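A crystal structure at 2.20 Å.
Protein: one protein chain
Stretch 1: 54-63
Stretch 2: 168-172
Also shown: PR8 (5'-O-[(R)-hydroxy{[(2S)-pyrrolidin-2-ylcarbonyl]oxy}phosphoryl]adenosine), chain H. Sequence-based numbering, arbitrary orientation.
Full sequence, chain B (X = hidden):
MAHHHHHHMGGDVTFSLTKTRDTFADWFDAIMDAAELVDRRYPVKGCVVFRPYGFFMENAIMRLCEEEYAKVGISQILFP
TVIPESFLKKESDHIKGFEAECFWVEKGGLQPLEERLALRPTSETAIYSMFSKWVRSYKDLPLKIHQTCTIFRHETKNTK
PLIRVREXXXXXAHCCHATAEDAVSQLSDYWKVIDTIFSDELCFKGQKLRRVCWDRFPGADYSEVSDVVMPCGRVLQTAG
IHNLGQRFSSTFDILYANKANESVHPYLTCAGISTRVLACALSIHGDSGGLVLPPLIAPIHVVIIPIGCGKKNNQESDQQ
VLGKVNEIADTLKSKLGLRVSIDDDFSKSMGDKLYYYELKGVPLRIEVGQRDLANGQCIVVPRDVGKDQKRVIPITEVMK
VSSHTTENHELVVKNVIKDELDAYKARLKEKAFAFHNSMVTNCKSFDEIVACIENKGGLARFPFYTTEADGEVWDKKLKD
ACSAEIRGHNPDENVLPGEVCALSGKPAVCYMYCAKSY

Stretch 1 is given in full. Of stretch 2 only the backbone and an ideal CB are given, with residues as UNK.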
# COMPACT_ATOMS: atom_id res chain seq x y z
N GLY B 54 8.84 -11.06 -5.68
CA GLY B 54 8.64 -11.13 -4.23
C GLY B 54 7.70 -10.07 -3.67
O GLY B 54 6.84 -10.38 -2.85
N PHE B 55 7.85 -8.81 -4.10
CA PHE B 55 7.00 -7.76 -3.53
C PHE B 55 5.51 -7.97 -3.83
O PHE B 55 4.67 -7.61 -3.02
CB PHE B 55 7.38 -6.34 -3.97
CG PHE B 55 6.68 -5.28 -3.17
CD1 PHE B 55 6.99 -5.09 -1.83
CD2 PHE B 55 5.65 -4.53 -3.72
CE1 PHE B 55 6.31 -4.14 -1.06
CE2 PHE B 55 4.97 -3.57 -2.96
CZ PHE B 55 5.31 -3.37 -1.64
N PHE B 56 5.19 -8.54 -4.99
CA PHE B 56 3.80 -8.83 -5.31
C PHE B 56 3.13 -9.72 -4.24
O PHE B 56 1.97 -9.52 -3.90
CB PHE B 56 3.65 -9.51 -6.68
CG PHE B 56 2.24 -9.90 -6.99
CD1 PHE B 56 1.44 -9.06 -7.74
CD2 PHE B 56 1.69 -11.05 -6.44
CE1 PHE B 56 0.12 -9.39 -7.99
CE2 PHE B 56 0.37 -11.38 -6.68
CZ PHE B 56 -0.42 -10.54 -7.46
N MET B 57 3.89 -10.68 -3.71
CA MET B 57 3.39 -11.61 -2.69
C MET B 57 3.13 -10.89 -1.37
O MET B 57 2.09 -11.09 -0.74
CB MET B 57 4.40 -12.73 -2.46
CG MET B 57 4.79 -13.52 -3.73
SD MET B 57 6.20 -14.61 -3.44
CE MET B 57 6.57 -15.14 -5.14
N GLU B 58 4.08 -10.05 -0.96
CA GLU B 58 4.00 -9.29 0.29
C GLU B 58 2.83 -8.32 0.24
O GLU B 58 2.05 -8.22 1.19
CB GLU B 58 5.29 -8.50 0.51
CG GLU B 58 5.28 -7.60 1.75
CD GLU B 58 5.26 -8.36 3.06
OE1 GLU B 58 5.46 -9.60 3.06
OE2 GLU B 58 5.07 -7.69 4.10
N ASN B 59 2.73 -7.61 -0.88
CA ASN B 59 1.66 -6.65 -1.07
C ASN B 59 0.30 -7.34 -1.06
O ASN B 59 -0.66 -6.81 -0.49
CB ASN B 59 1.85 -5.91 -2.38
CG ASN B 59 0.97 -4.69 -2.50
OD1 ASN B 59 0.20 -4.56 -3.44
ND2 ASN B 59 1.07 -3.79 -1.52
N ALA B 60 0.22 -8.53 -1.65
CA ALA B 60 -1.03 -9.29 -1.67
C ALA B 60 -1.44 -9.72 -0.27
O ALA B 60 -2.62 -9.65 0.08
CB ALA B 60 -0.90 -10.51 -2.58
N ILE B 61 -0.48 -10.15 0.53
CA ILE B 61 -0.76 -10.56 1.90
C ILE B 61 -1.30 -9.36 2.71
O ILE B 61 -2.35 -9.47 3.38
CB ILE B 61 0.47 -11.16 2.59
CG1 ILE B 61 0.76 -12.55 2.01
CG2 ILE B 61 0.25 -11.24 4.11
CD1 ILE B 61 2.11 -13.11 2.40
N MET B 62 -0.60 -8.23 2.62
CA MET B 62 -0.97 -7.03 3.39
C MET B 62 -2.26 -6.39 2.88
O MET B 62 -3.06 -5.90 3.68
CB MET B 62 0.17 -6.01 3.42
CG MET B 62 1.43 -6.54 4.12
SD MET B 62 1.14 -6.95 5.85
CE MET B 62 2.54 -8.02 6.17
N ARG B 63 -2.49 -6.41 1.57
CA ARG B 63 -3.77 -5.96 1.02
C ARG B 63 -4.93 -6.79 1.58
O ARG B 63 -5.98 -6.24 1.89
CB ARG B 63 -3.79 -6.04 -0.52
CG ARG B 63 -3.03 -4.93 -1.23
CD ARG B 63 -3.86 -4.36 -2.39
NE ARG B 63 -3.12 -3.38 -3.19
CZ ARG B 63 -2.56 -3.62 -4.37
NH1 ARG B 63 -2.62 -4.83 -4.94
NH2 ARG B 63 -1.91 -2.64 -5.01
N UNK B 168 11.69 -3.79 8.46
CA UNK B 168 10.68 -4.83 8.42
C UNK B 168 9.37 -4.28 7.88
O UNK B 168 8.76 -3.40 8.49
CB UNK B 168 10.47 -5.43 9.81
N UNK B 169 8.91 -4.82 6.75
CA UNK B 169 7.61 -4.46 6.20
C UNK B 169 6.56 -5.20 7.02
O UNK B 169 6.70 -6.41 7.29
CB UNK B 169 7.51 -4.80 4.71
N UNK B 170 5.52 -4.49 7.45
CA UNK B 170 4.52 -5.10 8.31
C UNK B 170 3.20 -4.36 8.31
O UNK B 170 3.08 -3.30 7.71
CB UNK B 170 5.05 -5.19 9.74
N UNK B 171 2.21 -4.94 8.99
CA UNK B 171 0.99 -4.23 9.34
C UNK B 171 0.79 -4.32 10.84
O UNK B 171 0.95 -5.39 11.45
CB UNK B 171 -0.22 -4.80 8.59
N UNK B 172 0.46 -3.17 11.44
CA UNK B 172 0.14 -3.07 12.86
C UNK B 172 -1.23 -2.43 13.06
O UNK B 172 -1.50 -1.36 12.52
CB UNK B 172 1.21 -2.27 13.60
C PR8 H . 4.17 -6.01 18.13
N PR8 H . 3.36 -3.73 18.13
O PR8 H . 5.21 -5.51 17.72
P PR8 H . 5.20 -8.26 17.94
N1 PR8 H . 11.93 -9.42 11.03
C2 PR8 H . 10.77 -9.76 10.48
N3 PR8 H . 9.63 -9.79 11.18
C4 PR8 H . 9.60 -9.48 12.47
C5 PR8 H . 10.80 -9.13 13.09
C6 PR8 H . 11.97 -9.10 12.34
N6 PR8 H . 13.13 -8.75 12.91
N7 PR8 H . 10.53 -8.86 14.36
C8 PR8 H . 9.22 -9.05 14.54
N9 PR8 H . 8.65 -9.43 13.40
CA PR8 H . 2.95 -5.12 18.40
CB PR8 H . 1.86 -5.46 17.40
CD PR8 H . 2.36 -3.14 17.25
CG PR8 H . 1.92 -4.32 16.37
C1' PR8 H . 7.19 -9.73 13.23
O10 PR8 H . 3.97 -7.33 18.41
O1P PR8 H . 6.40 -8.11 18.79
C2' PR8 H . 6.75 -11.01 13.99
O2' PR8 H . 5.82 -11.76 13.19
O2P PR8 H . 4.63 -9.76 18.03
C3' PR8 H . 5.99 -10.45 15.17
O3' PR8 H . 5.05 -11.42 15.65
C4' PR8 H . 5.26 -9.34 14.43
O4' PR8 H . 6.37 -8.66 13.79
C5' PR8 H . 4.53 -8.47 15.43
O5' PR8 H . 5.44 -7.96 16.38

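Stretch 2 runs as an extended strand beside the helix of stretch 1, the N-to-C directions 11° apart and the axes 9.3 Å apart at closest approach. That spacing leaves room for side chains between the two backbones, and CB direction indicates which positions can use it.

At position 168 the ideal CB has no atom of stretch 1 within 5.5 Å. The helix therefore sets no requirement, but the bound PR8 lies nearby, with its adenine ring in reach of a side chain of moderate length. An apolar group, branched or not, would suit. The deposited residue is Ile 168, whose CG2 packs 3.4 Å from PR8 C2.

Position 169 is the most constrained. With phi/psi of -78/132 it directs CA-to-CB toward the helix, and its ideal CB sits 3.8 Å from Glu 58 OE2. Stretch 1 offers a carboxylate there; Met 62 lies farther along much the same direction, and the ring of Phe 55 lies off to one side. A donor is favoured: a short hydroxyl, an amide, a histidine, or a longer basic chain if it can fold back. An aromatic ring could, in a suitable rotamer, also meet the edge of Phe 55. The residue is His 169, with chi1 at -167° (t). Its ND1 donates a hydrogen bond to Glu 58 OE2 at 2.8 Å, nearly linear at 174°, and the oxygen lies near the imidazole plane, as a ring N-H requires. This leaves a ring face to receive the edge of Phe 55: the centroids are 5.9 Å apart and the planes at 69°, an edge-to-face pair.

At 170, CA-to-CB points away from the helix; the ideal CB is 5.2 Å from Met 62 CE. The space ahead leads to PR8, so a large flat or apolar side chain is plausible. Trp 170 occupies it, chi1 89° (p), with CH2 3.4 Å from PR8 O, which lies at the ring edge. Its backbone still touches the helix, Met 62 SD being 4.1 Å from Trp 170 C.

Position 171 turns back toward the helix, its ideal CB 3.7 Å from Met 62 SD. The thioether offers an apolar surface, so small or medium side chains, apolar or polar, could pack there. It is Asn 171; ND2 is hydrogen-bonded elsewhere in the structure.

Position 172 is out of reach of stretch 1, which sets no requirement, but its ideal CB is 3.5 Å from PR8 CG, so a side chain must lead away from the pyrrolidine ring or pack against it. Glu 172 accepts a weak hydrogen bond at OE1 from Trp 170 NE1, 3.2 Å.

Stretch 2 (168-172) IHWNE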
# COMPACT_ATOMS: atom_id res chain seq x y z
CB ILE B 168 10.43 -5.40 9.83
CG1 ILE B 168 11.76 -5.72 10.53
CG2 ILE B 168 9.52 -6.64 9.76
CD1 ILE B 168 11.65 -5.66 12.06
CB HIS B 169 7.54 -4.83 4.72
CG HIS B 169 6.38 -4.23 4.00
ND1 HIS B 169 5.26 -4.97 3.65
CD2 HIS B 169 6.15 -2.97 3.56
CE1 HIS B 169 4.40 -4.18 3.04
NE2 HIS B 169 4.91 -2.97 2.97
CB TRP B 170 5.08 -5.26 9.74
CG TRP B 170 4.89 -4.11 10.73
CD1 TRP B 170 4.59 -2.80 10.46
CD2 TRP B 170 5.06 -4.19 12.15
NE1 TRP B 170 4.54 -2.08 11.62
CE2 TRP B 170 4.83 -2.91 12.67
CE3 TRP B 170 5.39 -5.23 13.02
CZ2 TRP B 170 4.89 -2.64 14.04
CZ3 TRP B 170 5.45 -4.96 14.38
CH2 TRP B 170 5.21 -3.68 14.87
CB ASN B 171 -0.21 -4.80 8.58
CG ASN B 171 -1.54 -4.15 8.98
OD1 ASN B 171 -2.07 -4.43 10.05
ND2 ASN B 171 -2.09 -3.32 8.10
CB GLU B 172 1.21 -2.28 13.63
CG GLU B 172 1.44 -0.83 13.17
CD GLU B 172 2.61 -0.17 13.89
OE1 GLU B 172 3.46 0.46 13.21
OE2 GLU B 172 2.68 -0.28 15.13
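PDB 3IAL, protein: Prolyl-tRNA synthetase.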